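Choloylglycine hydrolase (Clostridium perfringens, PDB 2BJF) hydrolyses the amide bond of glycine- and taurine-conjugated bile salts, releasing free bile acids, and also acts as a bile acid amine N-acyltransferase. Local coordinates at residues F67-N72 with Y278-C283; H14-N19 with M145-T150. All blocks are in the same frame, centred on the assembly; numbering follows the deposited sequence.

Interaction 1 of 2, residues F67-N72 with Y278-C283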
loop_
_atom_site.group_PDB
_atom_site.type_symbol
_atom_site.label_atom_id
_atom_site.label_comp_id
_atom_site.label_asym_id
_atom_site.label_seq_id
_atom_site.Cartn_x
_atom_site.Cartn_y
_atom_site.Cartn_z
ATOM N N PHE A 67 -6.414 4.697 36.690
ATOM C CA PHE A 67 -6.536 3.484 35.874
ATOM C C PHE A 67 -6.202 3.649 34.394
ATOM O O PHE A 67 -6.414 4.713 33.808
ATOM C CB PHE A 67 -7.943 2.897 36.010
ATOM C CG PHE A 67 -8.199 2.243 37.334
ATOM C CD1 PHE A 67 -8.038 0.869 37.486
ATOM C CD2 PHE A 67 -8.600 2.996 38.432
ATOM C CE1 PHE A 67 -8.272 0.255 38.712
ATOM C CE2 PHE A 67 -8.833 2.392 39.664
ATOM C CZ PHE A 67 -8.670 1.018 39.803
ATOM N N ALA A 68 -5.690 2.569 33.806
ATOM C CA ALA A 68 -5.448 2.484 32.367
ATOM C C ALA A 68 -6.624 1.801 31.670
ATOM O O ALA A 68 -7.020 2.190 30.568
ATOM C CB ALA A 68 -4.164 1.729 32.097
ATOM N N ASP A 69 -7.161 0.769 32.319
ATOM C CA ASP A 69 -8.362 0.066 31.866
ATOM C C ASP A 69 -8.907 -0.782 33.007
ATOM O O ASP A 69 -8.150 -1.240 33.865
ATOM C CB ASP A 69 -8.098 -0.803 30.627
ATOM C CG ASP A 69 -6.890 -1.706 30.785
ATOM O OD1 ASP A 69 -5.763 -1.226 30.551
ATOM O OD2 ASP A 69 -7.071 -2.894 31.127
ATOM N N GLY A 70 -10.218 -0.984 33.014
ATOM C CA GLY A 70 -10.853 -1.757 34.070
ATOM C C GLY A 70 -12.335 -1.973 33.867
ATOM O O GLY A 70 -12.907 -1.560 32.857
ATOM N N MET A 71 -12.953 -2.632 34.841
ATOM C CA MET A 71 -14.388 -2.868 34.828
ATOM C C MET A 71 -14.946 -2.763 36.239
ATOM O O MET A 71 -14.189 -2.751 37.213
ATOM C CB MET A 71 -14.700 -4.253 34.253
ATOM C CG MET A 71 -14.142 -5.393 35.081
ATOM S SD MET A 71 -14.477 -7.014 34.393
ATOM C CE MET A 71 -13.007 -7.841 34.966
ATOM N N ASN A 72 -16.269 -2.683 36.345
ATOM C CA ASN A 72 -16.922 -2.799 37.645
ATOM C C ASN A 72 -17.732 -4.093 37.785
ATOM O O ASN A 72 -17.838 -4.883 36.841
ATOM C CB ASN A 72 -17.747 -1.542 37.984
ATOM C CG ASN A 72 -18.961 -1.353 37.086
ATOM O OD1 ASN A 72 -19.518 -2.306 36.541
ATOM N ND2 ASN A 72 -19.390 -0.103 36.950
ATOM N N TYR A 278 1.385 -4.821 27.585
ATOM C CA TYR A 278 0.432 -5.841 28.025
ATOM C C TYR A 278 -0.822 -5.878 27.156
ATOM O O TYR A 278 -1.128 -4.922 26.435
ATOM C CB TYR A 278 0.080 -5.702 29.522
ATOM C CG TYR A 278 -0.801 -4.530 29.907
ATOM C CD1 TYR A 278 -2.191 -4.600 29.778
ATOM C CD2 TYR A 278 -0.249 -3.371 30.444
ATOM C CE1 TYR A 278 -3.003 -3.530 30.147
ATOM C CE2 TYR A 278 -1.053 -2.300 30.824
ATOM C CZ TYR A 278 -2.425 -2.384 30.665
ATOM O OH TYR A 278 -3.217 -1.322 31.039
ATOM N N THR A 279 -1.526 -7.001 27.225
ATOM C CA THR A 279 -2.804 -7.173 26.557
ATOM C C THR A 279 -3.804 -7.658 27.595
ATOM O O THR A 279 -3.613 -8.713 28.204
ATOM C CB THR A 279 -2.702 -8.183 25.397
ATOM O OG1 THR A 279 -1.709 -7.740 24.464
ATOM C CG2 THR A 279 -4.039 -8.325 24.676
ATOM N N SER A 280 -4.854 -6.870 27.807
ATOM C CA SER A 280 -5.888 -7.213 28.777
ATOM C C SER A 280 -7.186 -7.603 28.079
ATOM O O SER A 280 -7.505 -7.093 27.004
ATOM C CB SER A 280 -6.129 -6.059 29.751
ATOM O OG SER A 280 -6.733 -4.949 29.111
ATOM N N CYS A 281 -7.917 -8.523 28.699
ATOM C CA CYS A 281 -9.214 -8.962 28.207
ATOM C C CYS A 281 -10.116 -9.225 29.400
ATOM O O CYS A 281 -9.864 -10.134 30.189
ATOM C CB CYS A 281 -9.076 -10.227 27.359
ATOM S SG CYS A 281 -10.648 -10.888 26.757
ATOM N N MET A 282 -11.161 -8.416 29.526
ATOM C CA MET A 282 -12.100 -8.534 30.632
ATOM C C MET A 282 -13.354 -9.268 30.188
ATOM O O MET A 282 -13.991 -8.880 29.208
ATOM C CB MET A 282 -12.474 -7.143 31.156
ATOM C CG MET A 282 -11.324 -6.400 31.813
ATOM S SD MET A 282 -11.648 -4.641 32.031
ATOM C CE MET A 282 -11.043 -3.981 30.480
ATOM N N CYS A 283 -13.696 -10.338 30.898
ATOM C CA CYS A 283 -14.990 -10.975 30.704
ATOM C C CYS A 283 -15.981 -10.256 31.604
ATOM O O CYS A 283 -16.020 -10.480 32.818
ATOM C CB CYS A 283 -14.945 -12.469 31.017
ATOM S SG CYS A 283 -16.525 -13.279 30.706
#

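Interaction 2 of 2, residues H14-N19 with M145-T150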
loop_
_atom_site.group_PDB
_atom_site.type_symbol
_atom_site.label_atom_id
_atom_site.label_comp_id
_atom_site.label_asym_id
_atom_site.label_seq_id
_atom_site.Cartn_x
_atom_site.Cartn_y
_atom_site.Cartn_z
ATOM N N HIS A 14 -19.400 -11.266 26.995
ATOM C CA HIS A 14 -18.818 -10.076 26.388
ATOM C C HIS A 14 -17.411 -9.785 26.885
ATOM O O HIS A 14 -17.189 -9.547 28.076
ATOM C CB HIS A 14 -19.743 -8.872 26.581
ATOM C CG HIS A 14 -21.041 -8.999 25.847
ATOM N ND1 HIS A 14 -22.126 -9.673 26.366
ATOM C CD2 HIS A 14 -21.419 -8.563 24.623
ATOM C CE1 HIS A 14 -23.120 -9.636 25.497
ATOM N NE2 HIS A 14 -22.718 -8.965 24.432
ATOM N N LEU A 15 -16.463 -9.831 25.953
ATOM C CA LEU A 15 -15.070 -9.533 26.241
ATOM C C LEU A 15 -14.747 -8.104 25.834
ATOM O O LEU A 15 -15.177 -7.637 24.776
ATOM C CB LEU A 15 -14.139 -10.506 25.509
ATOM C CG LEU A 15 -14.326 -12.016 25.686
ATOM C CD1 LEU A 15 -13.362 -12.764 24.776
ATOM C CD2 LEU A 15 -14.145 -12.457 27.137
ATOM N N PHE A 16 -13.997 -7.416 26.686
ATOM C CA PHE A 16 -13.550 -6.057 26.413
ATOM C C PHE A 16 -12.156 -5.855 26.989
ATOM O O PHE A 16 -11.890 -6.220 28.131
ATOM C CB PHE A 16 -14.533 -5.032 26.995
ATOM C CG PHE A 16 -14.052 -3.610 26.900
ATOM C CD1 PHE A 16 -13.968 -2.970 25.666
ATOM C CD2 PHE A 16 -13.680 -2.910 28.044
ATOM C CE1 PHE A 16 -13.516 -1.654 25.572
ATOM C CE2 PHE A 16 -13.232 -1.595 27.962
ATOM C CZ PHE A 16 -13.150 -0.966 26.722
ATOM N N GLY A 17 -11.267 -5.270 26.192
ATOM C CA GLY A 17 -9.892 -5.063 26.623
ATOM C C GLY A 17 -9.057 -4.293 25.627
ATOM O O GLY A 17 -9.591 -3.640 24.726
ATOM N N ARG A 18 -7.738 -4.374 25.785
ATOM C CA ARG A 18 -6.834 -3.513 25.027
ATOM C C ARG A 18 -5.382 -3.971 24.989
ATOM O O ARG A 18 -4.914 -4.676 25.887
ATOM C CB ARG A 18 -6.892 -2.078 25.580
ATOM C CG ARG A 18 -6.554 -1.943 27.074
ATOM C CD ARG A 18 -5.072 -1.649 27.327
ATOM N NE ARG A 18 -4.654 -0.375 26.744
ATOM C CZ ARG A 18 -4.901 0.822 27.274
ATOM N NH1 ARG A 18 -5.569 0.936 28.419
ATOM N NH2 ARG A 18 -4.477 1.916 26.653
ATOM N N ASN A 19 -4.688 -3.559 23.933
ATOM C CA ASN A 19 -3.233 -3.505 23.922
ATOM C C ASN A 19 -2.796 -2.195 24.562
ATOM O O ASN A 19 -3.344 -1.134 24.245
ATOM C CB ASN A 19 -2.696 -3.539 22.488
ATOM C CG ASN A 19 -2.650 -4.938 21.900
ATOM O OD1 ASN A 19 -2.790 -5.938 22.604
ATOM N ND2 ASN A 19 -2.443 -5.010 20.590
ATOM N N MET A 145 -12.765 4.319 25.543
ATOM C CA MET A 145 -13.786 3.404 25.048
ATOM C C MET A 145 -14.514 2.791 26.240
ATOM O O MET A 145 -13.883 2.364 27.211
ATOM C CB MET A 145 -13.170 2.314 24.170
ATOM C CG MET A 145 -14.192 1.398 23.512
ATOM S SD MET A 145 -13.452 0.309 22.283
ATOM C CE MET A 145 -14.819 -0.795 21.940
ATOM N N ILE A 146 -15.841 2.769 26.162
ATOM C CA ILE A 146 -16.689 2.245 27.230
ATOM C C ILE A 146 -17.620 1.191 26.635
ATOM O O ILE A 146 -18.214 1.409 25.578
ATOM C CB ILE A 146 -17.504 3.376 27.919
ATOM C CG1 ILE A 146 -16.567 4.449 28.486
ATOM C CG2 ILE A 146 -18.390 2.813 29.030
ATOM C CD1 ILE A 146 -17.254 5.752 28.870
ATOM N N SER A 147 -17.724 0.047 27.307
ATOM C CA SER A 147 -18.496 -1.085 26.802
ATOM C C SER A 147 -19.118 -1.855 27.961
ATOM O O SER A 147 -18.568 -1.865 29.062
ATOM C CB SER A 147 -17.590 -2.005 25.976
ATOM O OG SER A 147 -18.346 -2.860 25.135
ATOM N N ASP A 148 -20.260 -2.496 27.720
ATOM C CA ASP A 148 -20.921 -3.273 28.774
ATOM C C ASP A 148 -21.488 -4.618 28.298
ATOM O O ASP A 148 -21.250 -5.040 27.163
ATOM C CB ASP A 148 -21.975 -2.429 29.516
ATOM C CG ASP A 148 -23.201 -2.115 28.668
ATOM O OD1 ASP A 148 -23.360 -2.692 27.572
ATOM O OD2 ASP A 148 -24.020 -1.285 29.115
ATOM N N ILE A 149 -22.243 -5.272 29.178
ATOM C CA ILE A 149 -22.774 -6.615 28.928
ATOM C C ILE A 149 -23.933 -6.666 27.921
ATOM O O ILE A 149 -24.420 -7.749 27.591
ATOM C CB ILE A 149 -23.173 -7.329 30.252
ATOM C CG1 ILE A 149 -24.245 -6.530 31.006
ATOM C CG2 ILE A 149 -21.941 -7.558 31.121
ATOM C CD1 ILE A 149 -24.900 -7.292 32.150
ATOM N N THR A 150 -24.365 -5.501 27.439
ATOM C CA THR A 150 -25.385 -5.426 26.388
ATOM C C THR A 150 -24.744 -5.545 25.005
ATOM O O THR A 150 -25.436 -5.733 24.001
ATOM C CB THR A 150 -26.200 -4.108 26.447
ATOM O OG1 THR A 150 -25.374 -3.009 26.042
ATOM C CG2 THR A 150 -26.746 -3.853 27.849
#

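Interaction 1 of 2, residues F67-N72 with Y278-C283
Two hydroxyl donors of strand 278-283 grip the carboxylate of Asp69, each taking its own oxygen. Tyr278 meets Asp69 tip to tip, its OH giving a short hydrogen bond of 2.6 Å to Asp69 OD1. That bond uses the syn lone pair of the oxygen; Asp69 OD1 itself lies at the edge of the tyrosine ring, in its plane, although carboxylate and ring planes are turned 39° apart. Ser280 OG donates to Asp69 OD2 at 2.9 Å, but from above the carboxylate plane, 58° out of it. Outside the segments OD1 forms a salt bridge with Arg18 and OD2 a hydrogen bond with Tyr289; with so many donors around it, this buried acid probably carries its negative charge.

Packing flanks this polar group. The Ala68 methyl, CB, lies against the phenol oxygen, Tyr278 OH, at 3.4 Å and also touches the bound deoxycholate. Further along, the apolar chains of Met71 and Met282 slide past each other in opposite directions: Met282 SD lies 3.8 Å from Met71 CB, while Met71 CE reaches back to Met282 CG at 3.9 Å. The same Met282 sulfur rests 3.3 Å from Gly70 C, on the backbone.

Strands 70-72 and 278-283 run nearly parallel, 13° apart, with axes 8.2 Å from each other at closest approach, and they belong to different sheets. The arrangement is typical of the four-layer alpha-beta-beta-alpha sandwich of Ntn hydrolases: the contact joins its two central sheets face to face, with a buried charge network set between them beside the bile-acid pocket.

Interaction 2 of 2, residues H14-N19 with M145-T150
Phe16 lies against Met145 and Ser147 and presents a different part of its ring to each. Ser147 CB sits over one face in a CH-pi contact, 4.1 Å from the ring centroid and 23° off the normal, displaced toward the CG and CD1 side. Met145 SD instead lies at the edge in the ring plane, 5.2 Å from the centroid, a Met-aromatic contact. Phe16 and Met145 slide past each other in opposite directions; the extended methionine brings CG to 3.7 Å from Phe16 CE1, and Phe16 CZ comes to 3.4 Å from the backbone O of Met145.

Strands 14-22 and 142-147 come from the two antiparallel sheets that pack on each other in the Ntn-hydrolase sandwich, and Phe16 projects into the interface between them, also touching Met282 and Ala79.

Toward the outer end the second chain leaves its strand, and the His14 ring lies against backbone. Ile149 C is 3.8 Å above one face, offset toward the rim, with Ile149 O 3.1 Å from His14 CE1. His14 ND1 is hydrogen-bonded to Glu285 OE2. Asp148 shapes this turn: its OD1 accepts Thr150 N from above the carboxylate plane, an Asx turn, and Thr150 OG1 through the syn lone pair, while OD2 takes the backbone N of Val116.

How the interactions relate
Both contacts join the two sheets of the sandwich, and strands 14-22 and 275-283 are neighbours in one of them: Met282 N lies 2.7 Å from Phe16 O, a probable hydrogen bond. Interaction 1 is wholly buried and combines hydroxyl-to-carboxylate hydrogen bonds with methionine packing, next to the bile-acid pocket. Interaction 2 has no hydrogen bond between its segments; its aromatic and sulfur packing is buried around Phe16 but gives way to a partly exposed histidine and an exposed turn at 149-150. Arg18, a deoxycholate-binding residue, lies on segment 14-19 but takes no part in interaction 2; its salt bridge goes to Asp69 of interaction 1.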